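Local coordinates for protein cortical-lytic enzyme (Bacillus cereus, PDB 4S3J) that acts as an N-acetylglucosaminidase that degrades partially broken-down spore cortex peptidoglycan during germination and probably recognises its muramic acid delta-lactam residues, at residues A[281-286]-A[303-308]. Numbering follows the deposited sequence.
Sequences IMTYDW and KEVLQY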
loop_
_atom_site.group_PDB
_atom_site.type_symbol
_atom_site.label_atom_id
_atom_site.label_comp_id
_atom_site.label_asym_id
_atom_site.label_seq_id
_atom_site.Cartn_x
_atom_site.Cartn_y
_atom_site.Cartn_z
ATOM N N ILE A 281 4.559 -3.397 8.205
ATOM C CA ILE A 281 5.770 -2.588 8.261
ATOM C C ILE A 281 5.566 -1.352 7.413
ATOM O O ILE A 281 5.181 -1.453 6.251
ATOM C CB ILE A 281 7.022 -3.358 7.788
ATOM C CG1 ILE A 281 7.120 -4.712 8.509
ATOM C CG2 ILE A 281 8.280 -2.507 7.999
ATOM C CD1 ILE A 281 8.364 -5.513 8.194
ATOM N N MET A 282 5.808 -0.192 8.000
ATOM C CA MET A 282 5.550 1.077 7.326
ATOM C C MET A 282 6.670 1.428 6.346
ATOM O O MET A 282 7.420 2.396 6.533
ATOM C CB MET A 282 5.360 2.184 8.357
ATOM C CG MET A 282 4.098 1.987 9.167
ATOM S SD MET A 282 3.737 3.335 10.298
ATOM C CE MET A 282 5.188 3.248 11.348
ATOM N N THR A 283 6.741 0.643 5.274
ATOM C CA THR A 283 7.740 0.818 4.223
ATOM C C THR A 283 7.350 1.944 3.246
ATOM O O THR A 283 7.128 1.725 2.050
ATOM C CB THR A 283 7.963 -0.522 3.478
ATOM O OG1 THR A 283 6.719 -1.241 3.397
ATOM C CG2 THR A 283 8.966 -1.392 4.219
ATOM N N TYR A 284 7.244 3.155 3.786
ATOM C CA TYR A 284 6.965 4.337 2.989
ATOM C C TYR A 284 7.449 5.568 3.754
ATOM O O TYR A 284 7.942 5.436 4.870
ATOM C CB TYR A 284 5.481 4.400 2.633
ATOM C CG TYR A 284 4.524 4.143 3.762
ATOM C CD1 TYR A 284 4.326 5.106 4.732
ATOM C CD2 TYR A 284 3.822 2.950 3.867
ATOM C CE1 TYR A 284 3.453 4.907 5.777
ATOM C CE2 TYR A 284 2.931 2.744 4.921
ATOM C CZ TYR A 284 2.759 3.730 5.867
ATOM O OH TYR A 284 1.893 3.561 6.916
ATOM N N ASP A 285 7.340 6.746 3.131
ATOM C CA ASP A 285 7.761 8.055 3.680
ATOM C C ASP A 285 9.283 8.248 3.802
ATOM O O ASP A 285 9.764 8.853 4.764
ATOM C CB ASP A 285 7.114 8.317 5.042
ATOM C CG ASP A 285 5.637 8.584 4.932
ATOM O OD1 ASP A 285 5.172 8.921 3.817
ATOM O OD2 ASP A 285 4.941 8.467 5.962
ATOM N N TRP A 286 10.042 7.765 2.827
ATOM C CA TRP A 286 11.399 8.268 2.621
ATOM C C TRP A 286 11.266 9.716 2.159
ATOM O O TRP A 286 11.729 10.636 2.829
ATOM C CB TRP A 286 12.168 7.421 1.607
ATOM C CG TRP A 286 12.781 6.180 2.202
ATOM C CD1 TRP A 286 14.068 6.033 2.641
ATOM C CD2 TRP A 286 12.133 4.917 2.433
ATOM N NE1 TRP A 286 14.260 4.767 3.126
ATOM C CE2 TRP A 286 13.094 4.059 3.010
ATOM C CE3 TRP A 286 10.843 4.429 2.201
ATOM C CZ2 TRP A 286 12.801 2.738 3.372
ATOM C CZ3 TRP A 286 10.553 3.106 2.548
ATOM C CH2 TRP A 286 11.527 2.281 3.128
ATOM N N LYS A 303 13.187 -3.011 -0.328
ATOM C CA LYS A 303 13.746 -4.367 -0.379
ATOM C C LYS A 303 14.675 -4.603 0.821
ATOM O O LYS A 303 14.633 -5.671 1.434
ATOM C CB LYS A 303 14.491 -4.612 -1.702
ATOM C CG LYS A 303 15.198 -5.956 -1.775
ATOM C CD LYS A 303 15.729 -6.239 -3.163
ATOM C CE LYS A 303 16.443 -7.589 -3.193
ATOM N NZ LYS A 303 16.912 -7.882 -4.570
ATOM N N GLU A 304 15.497 -3.608 1.171
ATOM C CA GLU A 304 16.405 -3.738 2.331
ATOM C C GLU A 304 15.636 -4.006 3.615
ATOM O O GLU A 304 16.050 -4.824 4.457
ATOM C CB GLU A 304 17.256 -2.488 2.498
ATOM C CG GLU A 304 18.297 -2.273 1.408
ATOM C CD GLU A 304 19.191 -1.071 1.688
ATOM O OE1 GLU A 304 19.414 -0.753 2.875
ATOM O OE2 GLU A 304 19.662 -0.442 0.720
ATOM N N VAL A 305 14.528 -3.293 3.787
ATOM C CA VAL A 305 13.684 -3.480 4.965
ATOM C C VAL A 305 13.044 -4.868 4.962
ATOM O O VAL A 305 13.020 -5.538 5.994
ATOM C CB VAL A 305 12.568 -2.388 5.072
ATOM C CG1 VAL A 305 11.594 -2.723 6.199
ATOM C CG2 VAL A 305 13.169 -1.020 5.314
ATOM N N LEU A 306 12.521 -5.312 3.824
ATOM C CA LEU A 306 11.940 -6.649 3.767
ATOM C C LEU A 306 12.984 -7.728 4.060
ATOM O O LEU A 306 12.673 -8.712 4.740
ATOM C CB LEU A 306 11.291 -6.922 2.413
ATOM C CG LEU A 306 10.103 -6.010 2.110
ATOM C CD1 LEU A 306 9.563 -6.353 0.720
ATOM C CD2 LEU A 306 8.996 -6.103 3.145
ATOM N N GLN A 307 14.202 -7.554 3.549
ATOM C CA GLN A 307 15.266 -8.525 3.802
ATOM C C GLN A 307 15.636 -8.549 5.282
ATOM O O GLN A 307 15.854 -9.619 5.851
ATOM C CB GLN A 307 16.500 -8.213 2.966
ATOM C CG GLN A 307 16.312 -8.423 1.480
ATOM C CD GLN A 307 17.521 -7.987 0.697
ATOM O OE1 GLN A 307 18.060 -6.907 0.918
ATOM N NE2 GLN A 307 17.975 -8.836 -0.199
ATOM N N TYR A 308 15.706 -7.374 5.906
ATOM C CA TYR A 308 16.005 -7.333 7.329
ATOM C C TYR A 308 14.865 -8.000 8.090
ATOM O O TYR A 308 15.111 -8.816 8.970
ATOM C CB TYR A 308 16.212 -5.915 7.839
ATOM C CG TYR A 308 16.258 -5.908 9.351
ATOM C CD1 TYR A 308 17.342 -6.434 10.029
ATOM C CD2 TYR A 308 15.193 -5.446 10.085
ATOM C CE1 TYR A 308 17.376 -6.457 11.414
ATOM C CE2 TYR A 308 15.207 -5.461 11.477
ATOM C CZ TYR A 308 16.304 -5.977 12.129
ATOM O OH TYR A 308 16.322 -5.999 13.511
#
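Val305 meets Ile281, Thr283 and Trp286 in a small, buried, apolar contact between the end of a barrel strand and the helix that follows it. Strand 278-281 stops at Ile281, and the chain then loops back to helix 299-312. Val305 faces the loop from one turn of that helix and supplies the helix side of the contact. Its CG1 touches two methyl groups on its loop-facing side, 3.5 Å from Thr283 CG2 and 3.8 Å from Ile281 CG2. CG1 stands anti to the backbone N (chi1 172°), and CG2 branches off toward the tryptophan. There Val305 CG2 comes 4.2 Å from Trp286 CZ2, at the edge of the indole and near its plane. The ring therefore borders the valine without stacking on it. The Ile281 and Val305 side chains point in opposing directions, and it is a branch methyl of each, CG2 and CG1, that makes their contact.

Thr283 divides its two branches between different neighbours. Its methyl group packs on the valine, while OG1 hydrogen-bonds to Gly321 O on strand 318-330. The chi1 of 35° puts the methyl on the helix side and leaves the hydroxyl for the neighbouring strand. The hydroxyl is thus satisfied within a buried setting. Two successive inverse gamma turns, centred on Met282 and Thr283, bend the backbone as it leaves the strand. The Thr283 N to Ile281 O bond of the first is 2.8 Å long. Met282 points away from the helix and touches Glu220, the likely proton donor. Val302 of the same helix extends the apolar patch against Thr283 and Trp286. This is strand-to-helix packing of a TIM barrel, here in a glycosyl hydrolase family 18 domain, with the helix behind a strand end that borders the active site.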